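Local coordinates for insecticidal crystal protein Cry7Cal (Bacillus thuringiensis, PDB 5ZI1) that is an insecticidal toxin active against the locust Locusta migratoria manilensis, a three-domain delta-endotoxin that probably recognises receptors and forms pores in gut membranes, at residues R311-W315 with Y370-L376; A482-I486 with L497-N501; H30-I36 with E159-A163; R511-S515 with A573-M577. All blocks are in the same frame, centred on the assembly; numbering follows the deposited sequence.

Overall arrangement
Three-domain Cry toxins illustrate how one chain combines separately built modules; this chain is the three-domain toxin portion of a longer protein, and the four contacts sample each module. Along the chain they follow in series: interaction 3 in the N-terminal helical domain, interaction 1 in the central beta-prism domain, then interactions 2 and 4 in the C-terminal beta-sandwich. The centres of interactions 1 and 3 lie 57 Å apart, on opposite sides of the chain's centre. Interactions 2 and 4 are the nearest pair, centres 19 Å and nearest atoms about 7 Å apart; strands 496-500 and 508-513 are consecutive but enter different sheets. No two contacts touch: 1 and 3 have a domain each, 2 and 4 share one.

Interaction 1: residues R311-W315 with Y370-L376; sequences RFAIW and YQAVPLL
In the beta-prism domain of a Cry toxin, separate antiparallel sheets pack face against face, and here strand 312-315 of one four-stranded sheet crosses strand 370-376 of another almost at right angles. Their axes run at 101° and approach to 5.3 Å; the nearest CA pairs are Ile314-Ala372 (4.5 Å) and Ala313-Pro374 (5.6 Å). Both backbones are extended except near Pro374, whose psi is -13°. Tyr370 (chi1 m) comes first, its CB 3.7 Å from CE1 of Phe312 (chi1 p). The two rings meet obliquely, centroids 5.8 Å apart and planes at 75°, while Tyr370 CD1 touches Ile314 CD1 at 3.7 Å. Gln371 points its CA-to-CB bond away and offers its backbone O, 3.3 Å from Ile314 CG2. At the crossing, the small Ala372 lets the strands come close: its CB is 3.3 Å from Ala313 O, 3.8 Å from Phe312 CD1 and 3.9 Å from Ile314 CG2. A water bridges the backbones nearby, accepting from Trp315 N (2.9 Å) and donating to Gln371 O (2.7 Å). Next, Val373 O accepts the direct polar link of this buried crossing, a hydrogen bond from NE1 of Trp315 (chi1 m) at 2.8 Å, and Val373 CB packs 3.9 Å from Trp315 CE2. Pro374 CB rests 4.4 Å from Ala313 O. Finally, Leu376 CD2 reaches the indole edge at CH2 of Trp315, 4.3 Å away.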
loop_
_atom_site.group_PDB
_atom_site.type_symbol
_atom_site.label_atom_id
_atom_site.label_comp_id
_atom_site.label_asym_id
_atom_site.label_seq_id
_atom_site.Cartn_x
_atom_site.Cartn_y
_atom_site.Cartn_z
ATOM N N ARG A 311 36.821 -11.402 -14.454
ATOM C CA ARG A 311 36.852 -9.948 -14.565
ATOM C C ARG A 311 35.425 -9.459 -14.772
ATOM O O ARG A 311 34.656 -10.083 -15.506
ATOM C CB ARG A 311 37.815 -9.489 -15.701
ATOM C CG ARG A 311 37.425 -8.207 -16.456
ATOM C CD ARG A 311 38.574 -7.735 -17.409
ATOM N NE ARG A 311 39.673 -7.119 -16.640
ATOM C CZ ARG A 311 39.998 -5.826 -16.674
ATOM N NH1 ARG A 311 39.308 -5.001 -17.454
ATOM N NH2 ARG A 311 41.009 -5.361 -15.935
ATOM N N PHE A 312 35.052 -8.376 -14.086
ATOM C CA PHE A 312 33.654 -7.952 -14.017
ATOM C C PHE A 312 33.561 -6.609 -13.321
ATOM O O PHE A 312 34.371 -6.293 -12.447
ATOM C CB PHE A 312 32.789 -8.958 -13.257
ATOM C CG PHE A 312 33.321 -9.279 -11.905
ATOM C CD1 PHE A 312 32.984 -8.494 -10.803
ATOM C CD2 PHE A 312 34.188 -10.358 -11.733
ATOM C CE1 PHE A 312 33.493 -8.777 -9.553
ATOM C CE2 PHE A 312 34.691 -10.659 -10.475
ATOM C CZ PHE A 312 34.347 -9.859 -9.378
ATOM N N ALA A 313 32.547 -5.838 -13.699
ATOM C CA ALA A 313 32.315 -4.554 -13.063
ATOM C C ALA A 313 31.537 -4.742 -11.763
ATOM O O ALA A 313 30.801 -5.718 -11.596
ATOM C CB ALA A 313 31.567 -3.621 -14.010
ATOM N N ILE A 314 31.760 -3.810 -10.827
ATOM C CA ILE A 314 31.027 -3.687 -9.574
ATOM C C ILE A 314 30.710 -2.211 -9.392
ATOM O O ILE A 314 31.492 -1.342 -9.791
ATOM C CB ILE A 314 31.823 -4.196 -8.347
ATOM C CG1 ILE A 314 33.073 -3.332 -8.141
ATOM C CG2 ILE A 314 32.181 -5.684 -8.465
ATOM C CD1 ILE A 314 33.841 -3.631 -6.863
ATOM N N TRP A 315 29.564 -1.921 -8.766
ATOM C CA TRP A 315 29.224 -0.521 -8.529
ATOM C C TRP A 315 30.150 0.048 -7.473
ATOM O O TRP A 315 30.436 -0.604 -6.472
ATOM C CB TRP A 315 27.776 -0.340 -8.050
ATOM C CG TRP A 315 26.703 -0.848 -8.945
ATOM C CD1 TRP A 315 26.848 -1.685 -10.006
ATOM C CD2 TRP A 315 25.307 -0.561 -8.848
ATOM N NE1 TRP A 315 25.628 -1.942 -10.577
ATOM C CE2 TRP A 315 24.666 -1.254 -9.889
ATOM C CE3 TRP A 315 24.541 0.228 -7.990
ATOM C CZ2 TRP A 315 23.294 -1.198 -10.088
ATOM C CZ3 TRP A 315 23.176 0.288 -8.192
ATOM C CH2 TRP A 315 22.567 -0.419 -9.231
ATOM N N TYR A 370 33.654 -9.587 -3.579
ATOM C CA TYR A 370 33.013 -8.625 -4.464
ATOM C C TYR A 370 31.543 -8.964 -4.660
ATOM O O TYR A 370 31.160 -10.134 -4.721
ATOM C CB TYR A 370 33.701 -8.592 -5.840
ATOM C CG TYR A 370 35.110 -8.033 -5.829
ATOM C CD1 TYR A 370 35.347 -6.712 -5.474
ATOM C CD2 TYR A 370 36.203 -8.824 -6.196
ATOM C CE1 TYR A 370 36.624 -6.192 -5.464
ATOM C CE2 TYR A 370 37.480 -8.317 -6.194
ATOM C CZ TYR A 370 37.690 -7.000 -5.831
ATOM O OH TYR A 370 38.965 -6.478 -5.827
ATOM N N GLN A 371 30.716 -7.927 -4.783
ATOM C CA GLN A 371 29.322 -8.089 -5.175
ATOM C C GLN A 371 29.108 -7.271 -6.433
ATOM O O GLN A 371 29.551 -6.118 -6.510
ATOM C CB GLN A 371 28.364 -7.644 -4.064
ATOM C CG GLN A 371 28.829 -8.015 -2.689
ATOM C CD GLN A 371 28.582 -9.471 -2.338
ATOM O OE1 GLN A 371 27.790 -10.177 -2.983
ATOM N NE2 GLN A 371 29.251 -9.927 -1.296
ATOM N N ALA A 372 28.445 -7.861 -7.423
ATOM C CA ALA A 372 28.415 -7.267 -8.750
ATOM C C ALA A 372 26.998 -7.263 -9.299
ATOM O O ALA A 372 26.300 -8.281 -9.246
ATOM C CB ALA A 372 29.362 -8.023 -9.703
ATOM N N VAL A 373 26.588 -6.115 -9.830
ATOM C CA VAL A 373 25.400 -6.009 -10.671
ATOM C C VAL A 373 25.840 -5.417 -12.007
ATOM O O VAL A 373 25.733 -4.197 -12.220
ATOM C CB VAL A 373 24.308 -5.160 -9.999
ATOM C CG1 VAL A 373 23.097 -5.071 -10.911
ATOM C CG2 VAL A 373 23.934 -5.755 -8.611
ATOM N N PRO A 374 26.367 -6.226 -12.930
ATOM C CA PRO A 374 26.920 -5.649 -14.166
ATOM C C PRO A 374 25.862 -5.244 -15.170
ATOM O O PRO A 374 26.186 -4.503 -16.111
ATOM C CB PRO A 374 27.822 -6.769 -14.718
ATOM C CG PRO A 374 27.331 -8.028 -14.086
ATOM C CD PRO A 374 26.706 -7.658 -12.764
ATOM N N LEU A 375 24.609 -5.665 -14.980
ATOM C CA LEU A 375 23.556 -5.315 -15.920
ATOM C C LEU A 375 22.254 -5.025 -15.177
ATOM O O LEU A 375 21.859 -5.779 -14.277
ATOM C CB LEU A 375 23.381 -6.433 -16.947
ATOM C CG LEU A 375 22.294 -6.230 -18.003
ATOM C CD1 LEU A 375 22.688 -6.997 -19.263
ATOM C CD2 LEU A 375 20.903 -6.682 -17.555
ATOM N N LEU A 376 21.605 -3.923 -15.560
ATOM C CA LEU A 376 20.299 -3.516 -15.047
ATOM C C LEU A 376 19.534 -2.880 -16.198
ATOM O O LEU A 376 19.989 -1.890 -16.770
ATOM C CB LEU A 376 20.439 -2.529 -13.886
ATOM C CG LEU A 376 19.171 -1.985 -13.198
ATOM C CD1 LEU A 376 18.473 -3.076 -12.412
ATOM C CD2 LEU A 376 19.531 -0.832 -12.289
HETATM O O HOH W 1 28.103 -4.116 -7.495
#

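Interaction 2: residues A482-I486 with L497-N501; sequences AGVEI and LKIVN
Three backbone hydrogen bonds join Gly483, Glu485, Lys498 and Val500 across an antiparallel hairpin. Lys498 N donates to Glu485 O (2.8 Å) and Glu485 N to Lys498 O (2.9 Å), making these residues a hydrogen-bonded pair with CA atoms 5.1 Å apart; Val500 N donates to Gly483 O at 2.9 Å. The flanking pairs, Val484-Ile499 and Ile486-Leu497, are non-hydrogen-bonded, with CA separations of 4.7 and 4.8 Å. Strands 484-486 and 497-500 run at 154°, their axes 4.6 Å apart at closest. CA-H...O contacts reinforce the ladder, the shortest from Ile499 CA to Gly483 O at 3.2 Å. Gly483 has phi/psi of 74/0°, a positive phi that suits glycine, and a CB there would press against Val500 O.

On the face bearing Glu485 and Lys498, both side chains have chi1 t. Glu485 OE1 stays 4.4 Å from Lys498 NZ, beyond a salt bridge, but a water donates to OE1 of Glu485 at 3.1 Å and accepts weakly from NZ of Lys498 at 2.9 Å. The other face is apolar: Leu497 CD2 meets Ile486 CG1 at 3.7 Å, and Leu497 CD1 meets Val484 CG1 at 4.1 Å. Within the C-terminal beta-sandwich, strand 496-500 lies between strand 484-487 and the long antiparallel strand 589-599, while Leu497 and Ile499 pack on Val509 of strand 508-513, in the second sheet.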
loop_
_atom_site.group_PDB
_atom_site.type_symbol
_atom_site.label_atom_id
_atom_site.label_comp_id
_atom_site.label_asym_id
_atom_site.label_seq_id
_atom_site.Cartn_x
_atom_site.Cartn_y
_atom_site.Cartn_z
ATOM N N ALA A 482 9.747 22.869 11.429
ATOM C CA ALA A 482 9.749 22.262 12.746
ATOM C C ALA A 482 8.318 21.946 13.134
ATOM O O ALA A 482 7.363 22.484 12.564
ATOM C CB ALA A 482 10.408 23.168 13.793
ATOM N N GLY A 483 8.179 21.043 14.101
ATOM C CA GLY A 483 6.875 20.657 14.592
ATOM C C GLY A 483 6.064 19.770 13.679
ATOM O O GLY A 483 4.943 19.402 14.048
ATOM N N VAL A 484 6.581 19.413 12.504
ATOM C CA VAL A 484 5.894 18.548 11.553
ATOM C C VAL A 484 6.823 17.410 11.176
ATOM O O VAL A 484 7.891 17.644 10.600
ATOM C CB VAL A 484 5.466 19.300 10.289
ATOM C CG1 VAL A 484 4.666 18.370 9.403
ATOM C CG2 VAL A 484 4.677 20.555 10.650
ATOM N N GLU A 485 6.392 16.184 11.445
ATOM C CA GLU A 485 7.167 14.987 11.165
ATOM C C GLU A 485 6.310 14.023 10.357
ATOM O O GLU A 485 5.081 14.086 10.378
ATOM C CB GLU A 485 7.638 14.328 12.463
ATOM C CG GLU A 485 8.866 13.452 12.317
ATOM C CD GLU A 485 9.191 12.655 13.582
ATOM O OE1 GLU A 485 8.570 12.926 14.643
ATOM O OE2 GLU A 485 10.069 11.757 13.508
ATOM N N ILE A 486 6.962 13.145 9.616
ATOM C CA ILE A 486 6.281 12.132 8.823
ATOM C C ILE A 486 6.644 10.786 9.424
ATOM O O ILE A 486 7.818 10.518 9.693
ATOM C CB ILE A 486 6.668 12.246 7.341
ATOM C CG1 ILE A 486 6.349 13.666 6.879
ATOM C CG2 ILE A 486 5.917 11.232 6.479
ATOM C CD1 ILE A 486 6.748 13.946 5.484
ATOM N N LEU A 497 1.088 12.571 8.699
ATOM C CA LEU A 497 1.749 13.709 9.324
ATOM C C LEU A 497 1.524 13.708 10.830
ATOM O O LEU A 497 0.410 13.453 11.303
ATOM C CB LEU A 497 1.239 15.031 8.746
ATOM C CG LEU A 497 1.556 15.344 7.279
ATOM C CD1 LEU A 497 1.690 16.840 7.059
ATOM C CD2 LEU A 497 2.803 14.627 6.830
ATOM N N LYS A 498 2.583 14.025 11.580
ATOM C CA LYS A 498 2.515 14.194 13.026
ATOM C C LYS A 498 2.901 15.624 13.375
ATOM O O LYS A 498 4.065 16.012 13.233
ATOM C CB LYS A 498 3.433 13.207 13.733
ATOM C CG LYS A 498 3.344 13.276 15.237
ATOM C CD LYS A 498 4.267 12.247 15.856
ATOM C CE LYS A 498 5.550 12.886 16.360
ATOM N NZ LYS A 498 5.543 13.001 17.860
ATOM N N ILE A 499 1.935 16.401 13.856
ATOM C CA ILE A 499 2.148 17.796 14.217
ATOM C C ILE A 499 2.167 17.914 15.737
ATOM O O ILE A 499 1.233 17.462 16.412
ATOM C CB ILE A 499 1.060 18.702 13.614
ATOM C CG1 ILE A 499 0.844 18.361 12.142
ATOM C CG2 ILE A 499 1.426 20.181 13.765
ATOM C CD1 ILE A 499 -0.506 18.795 11.639
ATOM N N VAL A 500 3.225 18.520 16.270
ATOM C CA VAL A 500 3.320 18.886 17.680
ATOM C C VAL A 500 3.277 20.411 17.767
ATOM O O VAL A 500 4.184 21.091 17.270
ATOM C CB VAL A 500 4.594 18.325 18.327
ATOM C CG1 VAL A 500 4.597 18.632 19.798
ATOM C CG2 VAL A 500 4.708 16.809 18.082
ATOM N N ASN A 501 2.232 20.948 18.418
ATOM C CA ASN A 501 1.880 22.360 18.250
ATOM C C ASN A 501 2.935 23.276 18.858
ATOM O O ASN A 501 3.374 24.237 18.215
ATOM C CB ASN A 501 0.491 22.627 18.853
ATOM C CG ASN A 501 0.134 24.120 18.942
ATOM O OD1 ASN A 501 0.715 24.961 18.250
ATOM N ND2 ASN A 501 -0.859 24.442 19.777
HETATM O O HOH W 2 8.052 14.432 17.306
#

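Interaction 3: residues H30-I36 with E159-A163; sequences HGTAGGI and ELFGA
Two side chains of helix 141-165, Leu160 and Phe161, fill the angle where an incoming loop turns into helix 33-47. Both have chi1 m (-67° and -44°) and CA-to-CB bonds directed toward residues 30-36; the nearest CA pairs are Gly31-Leu160 at 6.3 Å and Ala33-Phe161 at 8.0 Å. Leu160, with chi2 t, sets CD2 3.6 Å from Gly31 CA and CD1 3.9 Å from Ile36 CD1. A CB on Gly31 would clash with that leucine, so glycine allows the close approach. The Phe161 ring, at chi2 -60°, reaches the first turn of the helix: its CZ lies 3.6 Å from Ala33 CA and its CE1 3.7 Å from Ala33 CB. Ile36 (chi1 m, chi2 -91°, between wells) puts CG1 at the edge of that ring, 3.9 Å from Phe161 CZ.

The helix start is defined by Thr32, the N-cap. Its p rotamer brings OG1 within 3.1 Å of Gly35 N, from which it accepts, and Ile36 N donates to Thr32 O at 2.9 Å. Backbone torsions are helical from Ala33 to Ile36 and at Glu159 and Leu160, with Phe161 at phi/psi -120/-8°. Lys156 bonds to the carbonyl of His30, while Ile36 packs on Leu97 of helix 73-101. Such apolar packing at a capped N-terminus joins neighbouring helices of the Cry N-terminal alpha-helical bundle, the domain assigned to pore formation in this family.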
loop_
_atom_site.group_PDB
_atom_site.type_symbol
_atom_site.label_atom_id
_atom_site.label_comp_id
_atom_site.label_asym_id
_atom_site.label_seq_id
_atom_site.Cartn_x
_atom_site.Cartn_y
_atom_site.Cartn_z
ATOM N N HIS A 30 -19.002 3.411 -4.560
ATOM C CA HIS A 30 -20.167 3.130 -5.393
ATOM C C HIS A 30 -21.282 2.478 -4.574
ATOM O O HIS A 30 -21.037 1.794 -3.572
ATOM C CB HIS A 30 -19.812 2.193 -6.550
ATOM C CG HIS A 30 -18.919 2.780 -7.604
ATOM N ND1 HIS A 30 -17.553 2.897 -7.443
ATOM C CD2 HIS A 30 -19.181 3.187 -8.870
ATOM C CE1 HIS A 30 -17.018 3.394 -8.546
ATOM N NE2 HIS A 30 -17.984 3.578 -9.428
ATOM N N GLY A 31 -22.518 2.653 -5.043
ATOM C CA GLY A 31 -23.682 2.215 -4.291
ATOM C C GLY A 31 -24.917 1.886 -5.110
ATOM O O GLY A 31 -26.033 1.918 -4.585
ATOM N N THR A 32 -24.741 1.573 -6.395
ATOM C CA THR A 32 -25.846 1.108 -7.225
ATOM C C THR A 32 -25.978 -0.409 -7.097
ATOM O O THR A 32 -24.998 -1.121 -6.868
ATOM C CB THR A 32 -25.641 1.495 -8.696
ATOM O OG1 THR A 32 -24.587 0.708 -9.262
ATOM C CG2 THR A 32 -25.289 2.972 -8.830
ATOM N N ALA A 33 -27.207 -0.905 -7.244
ATOM C CA ALA A 33 -27.403 -2.344 -7.114
ATOM C C ALA A 33 -26.792 -3.085 -8.295
ATOM O O ALA A 33 -26.206 -4.158 -8.119
ATOM C CB ALA A 33 -28.891 -2.675 -6.971
ATOM N N GLY A 34 -26.898 -2.515 -9.499
ATOM C CA GLY A 34 -26.346 -3.174 -10.674
ATOM C C GLY A 34 -24.836 -3.292 -10.618
ATOM O O GLY A 34 -24.268 -4.355 -10.886
ATOM N N GLY A 35 -24.160 -2.200 -10.263
ATOM C CA GLY A 35 -22.720 -2.269 -10.094
ATOM C C GLY A 35 -22.315 -3.161 -8.936
ATOM O O GLY A 35 -21.350 -3.922 -9.039
ATOM N N ILE A 36 -23.038 -3.070 -7.811
ATOM C CA ILE A 36 -22.772 -3.950 -6.671
ATOM C C ILE A 36 -22.830 -5.410 -7.104
ATOM O O ILE A 36 -22.013 -6.233 -6.675
ATOM C CB ILE A 36 -23.759 -3.657 -5.526
ATOM C CG1 ILE A 36 -23.356 -2.394 -4.753
ATOM C CG2 ILE A 36 -23.851 -4.831 -4.577
ATOM C CD1 ILE A 36 -22.448 -2.627 -3.575
ATOM N N GLU A 159 -26.973 -0.578 4.432
ATOM C CA GLU A 159 -27.212 0.857 4.357
ATOM C C GLU A 159 -27.640 1.274 2.965
ATOM O O GLU A 159 -28.424 2.220 2.819
ATOM C CB GLU A 159 -25.979 1.656 4.805
ATOM C CG GLU A 159 -26.208 3.171 4.639
ATOM C CD GLU A 159 -26.666 3.805 5.959
ATOM O OE1 GLU A 159 -26.599 3.114 7.003
ATOM O OE2 GLU A 159 -27.158 4.965 5.970
ATOM N N LEU A 160 -27.158 0.578 1.934
ATOM C CA LEU A 160 -27.539 0.962 0.585
ATOM C C LEU A 160 -28.968 0.545 0.267
ATOM O O LEU A 160 -29.738 1.328 -0.305
ATOM C CB LEU A 160 -26.585 0.352 -0.439
ATOM C CG LEU A 160 -25.137 0.833 -0.471
ATOM C CD1 LEU A 160 -24.333 -0.130 -1.323
ATOM C CD2 LEU A 160 -25.055 2.238 -1.013
ATOM N N PHE A 161 -29.338 -0.682 0.613
ATOM C CA PHE A 161 -30.572 -1.257 0.114
ATOM C C PHE A 161 -31.561 -1.652 1.208
ATOM O O PHE A 161 -32.708 -1.986 0.875
ATOM C CB PHE A 161 -30.270 -2.487 -0.761
ATOM C CG PHE A 161 -29.121 -2.292 -1.750
ATOM C CD1 PHE A 161 -29.174 -1.304 -2.731
ATOM C CD2 PHE A 161 -28.012 -3.136 -1.720
ATOM C CE1 PHE A 161 -28.135 -1.146 -3.639
ATOM C CE2 PHE A 161 -26.964 -2.988 -2.635
ATOM C CZ PHE A 161 -27.022 -1.993 -3.590
ATOM N N GLY A 162 -31.174 -1.599 2.487
ATOM C CA GLY A 162 -32.016 -2.076 3.582
ATOM C C GLY A 162 -33.433 -1.540 3.620
ATOM O O GLY A 162 -34.396 -2.313 3.592
ATOM N N ALA A 163 -33.573 -0.213 3.662
ATOM C CA ALA A 163 -34.901 0.397 3.689
ATOM C C ALA A 163 -35.750 -0.056 2.508
ATOM O O ALA A 163 -36.958 -0.278 2.656
ATOM C CB ALA A 163 -34.782 1.921 3.711
#

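Interaction 4: residues R511-S515 with A573-M577; sequences RMRLS and AELSM
This is an antiparallel strand pairing inside one sheet of the C-terminal domain, where strand 508-513 lies beside strand 575-580. The short strands 511-513 and 575-577 run at 150°, their axes 4.7 Å apart at closest. Met512 and Ser576 form the hydrogen-bonded pair (CA-CA 5.3 Å): Met512 N donates to Ser576 O at 2.9 Å, and Ser576 N to Met512 O at 2.8 Å. Arg511-Met577 and Arg513-Leu575, each with CA atoms 4.7 Å apart, are non-hydrogen-bonded pairs. Just past the strands, Leu514 N donates to Glu574 O (2.8 Å), an oxygen that also takes a CA-H...O contact from Arg513 CA at 3.2 Å.

Ser576, chi1 m, turns OG back to Ala573 O, 2.7 Å away, while Leu514 CD2 packs 3.2 Å from OG of Ser576. On the opposite face, a water accepts from Arg513 NE (2.9 Å) and donates to Glu574 OE1 (2.7 Å). Both arginines look further: Arg511 forms a salt bridge with Glu478, and Arg513 bonds to the carbonyl of Lys326 and makes a cation-pi contact with Phe477. Met512 and Leu514 pack instead on Ile471 of the other sheet, the face-to-face layering of the Cry beta-sandwich.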
loop_
_atom_site.group_PDB
_atom_site.type_symbol
_atom_site.label_atom_id
_atom_site.label_comp_id
_atom_site.label_asym_id
_atom_site.label_seq_id
_atom_site.Cartn_x
_atom_site.Cartn_y
_atom_site.Cartn_z
ATOM N N ARG A 511 2.261 22.485 2.387
ATOM C CA ARG A 511 1.778 23.006 1.115
ATOM C C ARG A 511 1.523 21.869 0.145
ATOM O O ARG A 511 2.268 20.894 0.104
ATOM C CB ARG A 511 2.770 23.916 0.424
ATOM C CG ARG A 511 3.792 24.522 1.312
ATOM C CD ARG A 511 4.325 25.724 0.644
ATOM N NE ARG A 511 5.346 26.395 1.439
ATOM C CZ ARG A 511 5.404 27.709 1.578
ATOM N NH1 ARG A 511 6.359 28.246 2.317
ATOM N NH2 ARG A 511 4.490 28.473 0.979
ATOM N N MET A 512 0.534 22.068 -0.713
ATOM C CA MET A 512 0.100 21.058 -1.660
ATOM C C MET A 512 -0.411 21.781 -2.894
ATOM O O MET A 512 -1.059 22.825 -2.770
ATOM C CB MET A 512 -0.983 20.193 -1.014
ATOM C CG MET A 512 -1.590 19.130 -1.883
ATOM S SD MET A 512 -2.853 18.232 -0.930
ATOM C CE MET A 512 -1.851 17.204 0.144
ATOM N N ARG A 513 -0.089 21.253 -4.078
ATOM C CA ARG A 513 -0.606 21.795 -5.331
ATOM C C ARG A 513 -1.709 20.889 -5.848
ATOM O O ARG A 513 -1.557 19.667 -5.859
ATOM C CB ARG A 513 0.485 21.942 -6.397
ATOM C CG ARG A 513 1.550 22.962 -6.053
ATOM C CD ARG A 513 2.240 23.566 -7.299
ATOM N NE ARG A 513 3.016 24.736 -6.896
ATOM C CZ ARG A 513 4.285 24.693 -6.506
ATOM N NH1 ARG A 513 4.938 23.537 -6.506
ATOM N NH2 ARG A 513 4.908 25.805 -6.133
ATOM N N LEU A 514 -2.807 21.488 -6.288
ATOM C CA LEU A 514 -3.946 20.738 -6.792
ATOM C C LEU A 514 -4.123 21.024 -8.277
ATOM O O LEU A 514 -3.677 22.051 -8.782
ATOM C CB LEU A 514 -5.232 21.092 -6.021
ATOM C CG LEU A 514 -5.346 20.824 -4.511
ATOM C CD1 LEU A 514 -5.055 19.364 -4.135
ATOM C CD2 LEU A 514 -4.437 21.737 -3.731
ATOM N N SER A 515 -4.770 20.090 -8.978
ATOM C CA SER A 515 -5.045 20.205 -10.404
ATOM C C SER A 515 -6.547 20.152 -10.599
ATOM O O SER A 515 -7.187 19.185 -10.180
ATOM C CB SER A 515 -4.390 19.079 -11.219
ATOM O OG SER A 515 -2.980 19.136 -11.172
ATOM N N ALA A 573 -8.087 26.262 -3.914
ATOM C CA ALA A 573 -6.876 26.969 -4.299
ATOM C C ALA A 573 -5.887 25.995 -4.940
ATOM O O ALA A 573 -5.576 24.947 -4.364
ATOM C CB ALA A 573 -6.244 27.637 -3.077
ATOM N N GLU A 574 -5.378 26.347 -6.123
ATOM C CA GLU A 574 -4.362 25.511 -6.760
ATOM C C GLU A 574 -3.159 25.294 -5.847
ATOM O O GLU A 574 -2.535 24.229 -5.889
ATOM C CB GLU A 574 -3.919 26.132 -8.091
ATOM C CG GLU A 574 -3.153 25.167 -9.011
ATOM C CD GLU A 574 -1.630 25.319 -8.921
ATOM O OE1 GLU A 574 -1.166 26.269 -8.241
ATOM O OE2 GLU A 574 -0.897 24.477 -9.509
ATOM N N LEU A 575 -2.823 26.279 -5.022
ATOM C CA LEU A 575 -1.786 26.159 -4.002
ATOM C C LEU A 575 -2.492 26.160 -2.648
ATOM O O LEU A 575 -2.872 27.216 -2.138
ATOM C CB LEU A 575 -0.772 27.292 -4.121
ATOM C CG LEU A 575 0.266 27.435 -3.003
ATOM C CD1 LEU A 575 1.055 26.147 -2.791
ATOM C CD2 LEU A 575 1.212 28.584 -3.246
ATOM N N SER A 576 -2.688 24.979 -2.067
ATOM C CA SER A 576 -3.466 24.842 -0.843
ATOM C C SER A 576 -2.562 24.554 0.339
ATOM O O SER A 576 -1.624 23.752 0.243
ATOM C CB SER A 576 -4.500 23.726 -0.938
ATOM O OG SER A 576 -5.526 24.051 -1.848
ATOM N N MET A 577 -2.881 25.194 1.459
ATOM C CA MET A 577 -2.133 25.075 2.693
ATOM C C MET A 577 -3.079 24.624 3.788
ATOM O O MET A 577 -4.234 25.059 3.831
ATOM C CB MET A 577 -1.476 26.403 3.076
ATOM C CG MET A 577 -0.003 26.482 2.702
ATOM S SD MET A 577 0.407 27.657 1.403
ATOM C CE MET A 577 -0.883 27.353 0.208
HETATM O O HOH W 3 1.208 27.013 -7.261
#